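Local structure of beta-lactamase (Nostoc sp., 6NHS) at residues V113-Y116 / Q117-R121. The protein probably hydrolyses the beta-lactam ring of penicillin-type antibiotics, as a class D serine beta-lactamase. Numbering follows the deposited sequence.
Sequences VWFY and QVLAR
Leu119 reaches back along its own helix and brings one methyl, CD1, against the rings of both Phe115 and Tyr116, one turn earlier. CD1 lies 3.7 Å from CE1 of Phe115, and it also makes an off-centre CH-pi contact with the Tyr116 ring, 4.2 Å from the centroid and 29° from the ring normal. Phe115 CG stands anti to the backbone N (chi1 -174°), beside the carbonyl carbon, where ring and leucine cross at a slant. Such i/i+3 and i/i+4 pairs gather on one flank of an alpha-helix. On the next flank Val118 CG2 approaches the Trp114 indole at its edge, a looser contact of 4.3 Å to CE3. Farther round, Val113 CG1 packs against Gln117 CD at 3.7 Å, while NE2 of that amide bonds to Asp149 O. Four i to i+4 backbone bonds join 113-116 to 117-121, and Arg121 N to Gln117 O continues the series. Trp114 O serves twice, accepting from Val118 N at 3.1 Å and from a water that bridges to NH1 of Arg121, whose NH2 forms a salt bridge with Asp149. The aromatic side packs on helices 104-110 and 65-76 and on Leu86 of strand 85-86; Tyr116 OH bonds to Ser70 and its side chain touches Lys66 of the probable SxxK motif.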
loop_
_atom_site.group_PDB
_atom_site.type_symbol
_atom_site.label_atom_id
_atom_site.label_comp_id
_atom_site.label_asym_id
_atom_site.label_seq_id
_atom_site.Cartn_x
_atom_site.Cartn_y
_atom_site.Cartn_z
ATOM N N VAL A 113 -5.239 -10.795 5.597
ATOM C CA VAL A 113 -4.661 -10.195 6.802
ATOM C C VAL A 113 -3.949 -11.238 7.664
ATOM O O VAL A 113 -2.852 -10.988 8.177
ATOM C CB VAL A 113 -5.748 -9.457 7.608
ATOM C CG1 VAL A 113 -5.173 -8.947 8.932
ATOM C CG2 VAL A 113 -6.336 -8.302 6.788
ATOM N N TRP A 114 -4.561 -12.413 7.857
ATOM C CA TRP A 114 -3.978 -13.368 8.798
ATOM C C TRP A 114 -2.571 -13.790 8.380
ATOM O O TRP A 114 -1.714 -14.008 9.241
ATOM C CB TRP A 114 -4.884 -14.592 8.971
ATOM C CG TRP A 114 -4.996 -15.523 7.777
ATOM C CD1 TRP A 114 -6.048 -15.613 6.909
ATOM C CD2 TRP A 114 -4.038 -16.506 7.346
ATOM N NE1 TRP A 114 -5.802 -16.580 5.961
ATOM C CE2 TRP A 114 -4.576 -17.142 6.204
ATOM C CE3 TRP A 114 -2.786 -16.914 7.817
ATOM C CZ2 TRP A 114 -3.900 -18.157 5.525
ATOM C CZ3 TRP A 114 -2.112 -17.923 7.140
ATOM C CH2 TRP A 114 -2.670 -18.531 6.005
ATOM N N PHE A 115 -2.318 -13.901 7.073
ATOM C CA PHE A 115 -0.981 -14.228 6.579
ATOM C C PHE A 115 0.033 -13.190 7.047
ATOM O O PHE A 115 1.103 -13.530 7.570
ATOM C CB PHE A 115 -1.022 -14.312 5.046
ATOM C CG PHE A 115 0.267 -14.779 4.404
ATOM C CD1 PHE A 115 1.292 -13.884 4.125
ATOM C CD2 PHE A 115 0.428 -16.108 4.032
ATOM C CE1 PHE A 115 2.470 -14.314 3.518
ATOM C CE2 PHE A 115 1.596 -16.539 3.417
ATOM C CZ PHE A 115 2.613 -15.646 3.161
ATOM N N TYR A 116 -0.304 -11.911 6.902
ATOM C CA TYR A 116 0.622 -10.856 7.285
ATOM C C TYR A 116 0.708 -10.674 8.791
ATOM O O TYR A 116 1.715 -10.155 9.283
ATOM C CB TYR A 116 0.216 -9.562 6.586
ATOM C CG TYR A 116 0.706 -9.540 5.161
ATOM C CD1 TYR A 116 1.925 -8.965 4.847
ATOM C CD2 TYR A 116 -0.028 -10.134 4.140
ATOM C CE1 TYR A 116 2.392 -8.953 3.555
ATOM C CE2 TYR A 116 0.434 -10.133 2.839
ATOM C CZ TYR A 116 1.646 -9.536 2.554
ATOM O OH TYR A 116 2.122 -9.513 1.265
ATOM N N GLN A 117 -0.309 -11.103 9.541
ATOM C CA GLN A 117 -0.179 -11.099 10.993
ATOM C C GLN A 117 0.837 -12.139 11.456
ATOM O O GLN A 117 1.597 -11.894 12.402
ATOM C CB GLN A 117 -1.541 -11.330 11.641
ATOM C CG GLN A 117 -2.480 -10.130 11.520
ATOM C CD GLN A 117 -3.851 -10.419 12.096
ATOM O OE1 GLN A 117 -4.484 -11.415 11.745
ATOM N NE2 GLN A 117 -4.307 -9.565 12.999
ATOM N N VAL A 118 0.875 -13.305 10.802
ATOM C CA VAL A 118 1.924 -14.281 11.101
ATOM C C VAL A 118 3.296 -13.680 10.811
ATOM O O VAL A 118 4.224 -13.791 11.620
ATOM C CB VAL A 118 1.708 -15.581 10.302
ATOM C CG1 VAL A 118 2.877 -16.545 10.535
ATOM C CG2 VAL A 118 0.383 -16.239 10.673
ATOM N N LEU A 119 3.437 -13.027 9.651
ATOM C CA LEU A 119 4.727 -12.440 9.290
ATOM C C LEU A 119 5.185 -11.440 10.343
ATOM O O LEU A 119 6.348 -11.456 10.759
ATOM C CB LEU A 119 4.640 -11.764 7.923
ATOM C CG LEU A 119 4.337 -12.648 6.705
ATOM C CD1 LEU A 119 4.385 -11.807 5.438
ATOM C CD2 LEU A 119 5.327 -13.813 6.602
ATOM N N ALA A 120 4.270 -10.583 10.807
ATOM C CA ALA A 120 4.632 -9.561 11.785
ATOM C C ALA A 120 5.054 -10.181 13.109
ATOM O O ALA A 120 6.017 -9.719 13.733
ATOM C CB ALA A 120 3.460 -8.599 11.990
ATOM N N ARG A 121 4.338 -11.217 13.563
ATOM C CA ARG A 121 4.715 -11.886 14.804
ATOM C C ARG A 121 6.101 -12.500 14.695
ATOM O O ARG A 121 6.899 -12.417 15.636
ATOM C CB ARG A 121 3.690 -12.966 15.170
ATOM C CG ARG A 121 2.309 -12.449 15.531
ATOM C CD ARG A 121 1.350 -13.610 15.903
ATOM N NE ARG A 121 -0.029 -13.154 15.806
ATOM C CZ ARG A 121 -0.918 -13.591 14.922
ATOM N NH1 ARG A 121 -0.606 -14.559 14.067
ATOM N NH2 ARG A 121 -2.138 -13.066 14.915
HETATM O O HOH W 1 -2.587 -15.283 11.765
#